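PDB 6A2A: sesquisabinene B synthase 2 from Santalum album, which probably converts farnesyl diphosphate into the sesquiterpene sesquisabinene B, using magnesium or manganese ions, as a plant terpene synthase. Local coordinates for residues 380-383 with 384-388; 354-357 with 358-362. One frame throughout, in Å; residues are numbered along the deposited sequence.

The two contacts are stretches of about two turns on successive helices of the metal-binding domain. Contact 2 lies on helix 348-372 and contact 1 on helix 377-400, with centres about 11 Å apart. They meet directly. T380 OG1 lies 3.0 Å from S361 O, a probable hydrogen bond. The W384 ring packs on the other helix at two points: CD1 is 3.4 Å from S361 OG, and CE3 is 3.7 Å from M357 SD. Contact 1 is nearer the magnesium site, which holds no metal in this chain. The side chain of Q387 is about 6 Å from that of D316, and that of M357 about 11 Å from it.

Contact 1 of 2, residues 380-383 with 384-388; sequences TAKV and WSDQL
From T380 to V383, four backbone carbonyls accept the N-H groups of W384 to Q387 in regular i to i+4 helical bonds, from 2.9 to 3.2 Å between O and N. On this helix K382 and D386, one turn apart, form a salt bridge. K382 NZ comes 3.3 Å from D386 OD1, so the direct hydrogen bond is weak. The lysine chain leaves with CG anti to its backbone N (chi1 175°) and bends at chi2 (63°), which brings its end back to the carboxylate. Its CE also packs 3.6 Å from the same OD1. A water bridges the same groups. It donates to D386 OD1 at a short 2.5 Å and to S385 OG at 2.8 Å, and accepts a weak bond from K382 NZ. The other carboxylate oxygen, OD2, is bonded by N443 ND2. Both ends of the carboxylate are therefore held, which should limit its rotation. S385 OG has a further partner in N336 OD1.

The W384 ring leaves the same turn on a different side. Its CD1 edge lies 3.4 Å from T380 O, with that oxygen near the ring plane. The carbonyl thus receives the backbone N-H of W384 and also borders its indole. Q387 extends its chain beyond CG, and its OE1 bonds N421 ND2.

This stretch of helix belongs to the all-helical class I terpene synthase fold. V383 packs on N421 and V424 of helix 419-430. W384 fits against I312 and I315 of helix 299-321 and T335 of helix 325-337. T380 packs on I364 of helix 348-372. L388 continues the packing onto F331 and T332 of helix 325-337 and Y319 of helix 299-321.

Contact 2 of 2, residues 354-357 with 358-362; sequences LLTM and FNTSN
S361 OG bonds back to M357 O at 2.8 Å, one turn earlier in helix 348-372 of the all-helical class I terpene synthase fold. The backbone N of S361 bonds the same oxygen at 3.0 Å. The two donors approach from opposite faces of the carbonyl plane, each tilted from it by nearly 30°. Two bonds thus grip one buried oxygen. The serine hydroxyl sits anti to its own carbonyl carbon (chi1 -65°), and this turns it back along the helix. An alanine here would lose the hydroxyl bond and is likely to leave M357 O with the backbone N-H as its remaining donor in this turn.

T360 takes a similar pose. Its N bonds T356 O at 2.9 Å, and OG1 lies 3.1 Å from that oxygen in a weak contact. The side chains of T356 and T360 run alongside each other, with T356 CG2 3.9 Å from T360 OG1. T356 OG1 itself bonds M352 O, further back.

Helices 299-321 and 325-337 and the loop residue W338 pack against this stretch. M357 packs on I315 and T335, and T356 and T360 both lie on L311. The F358 ring meets the W338 ring with planes at about 45°. W338 NE1 also bonds N362 OD1. The subunit interface lies here too: F358 and N359 pack on N362 of the second subunit, and L355 on its Y366. Within this chain, the amide of N362 reaches back over the F358 ring, where ND2 stands 3.3 Å above one face, displaced toward the rim.

Contact 1 of 2, residues 380-383 with 384-388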
loop_
_atom_site.group_PDB
_atom_site.type_symbol
_atom_site.label_atom_id
_atom_site.label_comp_id
_atom_site.label_asym_id
_atom_site.label_seq_id
_atom_site.Cartn_x
_atom_site.Cartn_y
_atom_site.Cartn_z
ATOM N N THR A 380 2.936 -19.402 3.204
ATOM C CA THR A 380 3.779 -18.582 2.342
ATOM C C THR A 380 5.253 -18.791 2.721
ATOM O O THR A 380 6.114 -18.830 1.873
ATOM C CB THR A 380 3.339 -17.107 2.370
ATOM O OG1 THR A 380 3.418 -16.561 3.695
ATOM C CG2 THR A 380 1.904 -16.983 1.905
ATOM N N ALA A 381 5.544 -18.899 4.019
ATOM C CA ALA A 381 6.956 -19.123 4.460
ATOM C C ALA A 381 7.481 -20.449 3.910
ATOM O O ALA A 381 8.602 -20.518 3.420
ATOM C CB ALA A 381 7.045 -19.057 5.976
ATOM N N LYS A 382 6.631 -21.476 3.920
ATOM C CA LYS A 382 6.970 -22.798 3.480
ATOM C C LYS A 382 7.257 -22.838 1.975
ATOM O O LYS A 382 8.258 -23.420 1.564
ATOM C CB LYS A 382 5.830 -23.773 3.810
ATOM C CG LYS A 382 6.077 -25.182 3.268
ATOM C CD LYS A 382 7.284 -25.839 3.866
ATOM C CE LYS A 382 7.269 -27.332 3.595
ATOM N NZ LYS A 382 8.606 -27.925 3.814
ATOM N N VAL A 383 6.386 -22.225 1.144
ATOM C CA VAL A 383 6.645 -22.297 -0.299
ATOM C C VAL A 383 7.882 -21.483 -0.664
ATOM O O VAL A 383 8.639 -21.887 -1.558
ATOM C CB VAL A 383 5.429 -21.928 -1.165
ATOM C CG1 VAL A 383 4.321 -22.939 -0.905
ATOM C CG2 VAL A 383 4.929 -20.492 -0.909
ATOM N N TRP A 384 8.190 -20.395 0.018
ATOM C CA TRP A 384 9.452 -19.703 -0.252
ATOM C C TRP A 384 10.675 -20.540 0.176
ATOM O O TRP A 384 11.625 -20.634 -0.581
ATOM C CB TRP A 384 9.451 -18.330 0.408
ATOM C CG TRP A 384 8.846 -17.283 -0.497
ATOM C CD1 TRP A 384 7.585 -16.765 -0.453
ATOM C CD2 TRP A 384 9.458 -16.696 -1.660
ATOM N NE1 TRP A 384 7.417 -15.825 -1.454
ATOM C CE2 TRP A 384 8.558 -15.747 -2.197
ATOM C CE3 TRP A 384 10.707 -16.825 -2.268
ATOM C CZ2 TRP A 384 8.849 -14.998 -3.339
ATOM C CZ3 TRP A 384 10.997 -16.073 -3.373
ATOM C CH2 TRP A 384 10.106 -15.111 -3.862
ATOM N N SER A 385 10.611 -21.175 1.334
ATOM C CA SER A 385 11.666 -22.063 1.762
ATOM C C SER A 385 11.864 -23.180 0.724
ATOM O O SER A 385 12.965 -23.392 0.276
ATOM C CB SER A 385 11.363 -22.629 3.126
ATOM O OG SER A 385 12.221 -23.711 3.411
ATOM N N ASP A 386 10.784 -23.797 0.253
ATOM C CA ASP A 386 10.891 -24.861 -0.772
ATOM C C ASP A 386 11.564 -24.298 -2.041
ATOM O O ASP A 386 12.440 -24.935 -2.659
ATOM C CB ASP A 386 9.524 -25.439 -1.095
ATOM C CG ASP A 386 8.911 -26.291 -0.023
ATOM O OD1 ASP A 386 9.612 -26.731 0.941
ATOM O OD2 ASP A 386 7.686 -26.627 -0.174
ATOM N N GLN A 387 11.141 -23.110 -2.473
ATOM C CA GLN A 387 11.680 -22.508 -3.708
ATOM C C GLN A 387 13.167 -22.185 -3.574
ATOM O O GLN A 387 13.996 -22.508 -4.469
ATOM C CB GLN A 387 10.904 -21.249 -4.063
ATOM C CG GLN A 387 11.332 -20.727 -5.411
ATOM C CD GLN A 387 10.350 -19.782 -6.023
ATOM O OE1 GLN A 387 9.287 -19.544 -5.484
ATOM N NE2 GLN A 387 10.689 -19.330 -7.221
ATOM N N LEU A 388 13.601 -21.641 -2.446
ATOM C CA LEU A 388 15.019 -21.312 -2.365
ATOM C C LEU A 388 15.890 -22.575 -2.195
ATOM O O LEU A 388 17.059 -22.586 -2.609
ATOM C CB LEU A 388 15.229 -20.347 -1.188
ATOM C CG LEU A 388 14.515 -19.003 -1.287
ATOM C CD1 LEU A 388 14.980 -18.141 -0.140
ATOM C CD2 LEU A 388 14.728 -18.315 -2.622
HETATM O O HOH W 1 11.276 -26.214 2.768
#

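Contact 2 of 2, residues 354-357 with 358-362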
loop_
_atom_site.group_PDB
_atom_site.type_symbol
_atom_site.label_atom_id
_atom_site.label_comp_id
_atom_site.label_asym_id
_atom_site.label_seq_id
_atom_site.Cartn_x
_atom_site.Cartn_y
_atom_site.Cartn_z
ATOM N N LEU A 354 15.376 -9.701 0.381
ATOM C CA LEU A 354 15.083 -10.647 1.417
ATOM C C LEU A 354 13.939 -10.124 2.296
ATOM O O LEU A 354 12.964 -10.837 2.588
ATOM C CB LEU A 354 16.316 -10.909 2.279
ATOM C CG LEU A 354 16.090 -11.732 3.546
ATOM C CD1 LEU A 354 15.662 -13.125 3.206
ATOM C CD2 LEU A 354 17.365 -11.800 4.375
ATOM N N LEU A 355 14.103 -8.917 2.772
ATOM C CA LEU A 355 13.153 -8.405 3.729
ATOM C C LEU A 355 11.833 -8.063 3.029
ATOM O O LEU A 355 10.751 -8.118 3.665
ATOM C CB LEU A 355 13.721 -7.158 4.414
ATOM C CG LEU A 355 14.847 -7.436 5.414
ATOM C CD1 LEU A 355 15.460 -6.134 5.925
ATOM C CD2 LEU A 355 14.361 -8.306 6.557
ATOM N N THR A 356 11.875 -7.743 1.740
ATOM C CA THR A 356 10.615 -7.556 1.011
ATOM C C THR A 356 9.873 -8.885 0.847
ATOM O O THR A 356 8.662 -8.947 0.988
ATOM C CB THR A 356 10.846 -6.818 -0.296
ATOM O OG1 THR A 356 11.408 -5.521 -0.038
ATOM C CG2 THR A 356 9.557 -6.703 -1.084
ATOM N N MET A 357 10.584 -9.963 0.526
ATOM C CA MET A 357 10.000 -11.280 0.502
ATOM C C MET A 357 9.322 -11.607 1.830
ATOM O O MET A 357 8.193 -12.071 1.862
ATOM C CB MET A 357 11.058 -12.349 0.186
ATOM C CG MET A 357 10.550 -13.789 0.399
ATOM S SD MET A 357 11.944 -14.907 0.642
ATOM C CE MET A 357 12.446 -14.452 2.309
ATOM N N PHE A 358 10.025 -11.334 2.941
ATOM C CA PHE A 358 9.541 -11.618 4.270
ATOM C C PHE A 358 8.258 -10.792 4.566
ATOM O O PHE A 358 7.259 -11.352 4.962
ATOM C CB PHE A 358 10.680 -11.302 5.252
ATOM C CG PHE A 358 10.374 -11.549 6.701
ATOM C CD1 PHE A 358 10.360 -12.831 7.184
ATOM C CD2 PHE A 358 10.060 -10.502 7.555
ATOM C CE1 PHE A 358 10.097 -13.084 8.516
ATOM C CE2 PHE A 358 9.806 -10.764 8.888
ATOM C CZ PHE A 358 9.842 -12.043 9.353
ATOM N N ASN A 359 8.311 -9.492 4.334
ATOM C CA ASN A 359 7.239 -8.551 4.650
ATOM C C ASN A 359 6.000 -8.841 3.782
ATOM O O ASN A 359 4.867 -8.868 4.287
ATOM C CB ASN A 359 7.646 -7.085 4.520
ATOM C CG ASN A 359 8.647 -6.636 5.573
ATOM O OD1 ASN A 359 8.901 -7.358 6.513
ATOM N ND2 ASN A 359 9.261 -5.494 5.353
ATOM N N THR A 360 6.202 -9.110 2.490
ATOM C CA THR A 360 5.112 -9.390 1.610
ATOM C C THR A 360 4.455 -10.744 1.944
ATOM O O THR A 360 3.182 -10.877 1.909
ATOM C CB THR A 360 5.596 -9.304 0.162
ATOM O OG1 THR A 360 5.945 -7.947 -0.135
ATOM C CG2 THR A 360 4.540 -9.782 -0.807
ATOM N N SER A 361 5.270 -11.772 2.228
ATOM C CA SER A 361 4.753 -13.086 2.614
ATOM C C SER A 361 3.896 -12.972 3.893
ATOM O O SER A 361 2.873 -13.595 4.000
ATOM C CB SER A 361 5.850 -14.073 2.784
ATOM O OG SER A 361 6.457 -14.264 1.514
ATOM N N ASN A 362 4.363 -12.190 4.847
ATOM C CA ASN A 362 3.588 -11.894 6.066
ATOM C C ASN A 362 2.288 -11.138 5.746
ATOM O O ASN A 362 1.258 -11.466 6.353
ATOM C CB ASN A 362 4.449 -11.152 7.079
ATOM C CG ASN A 362 5.579 -12.001 7.627
ATOM O OD1 ASN A 362 5.488 -13.221 7.643
ATOM N ND2 ASN A 362 6.625 -11.342 8.126
#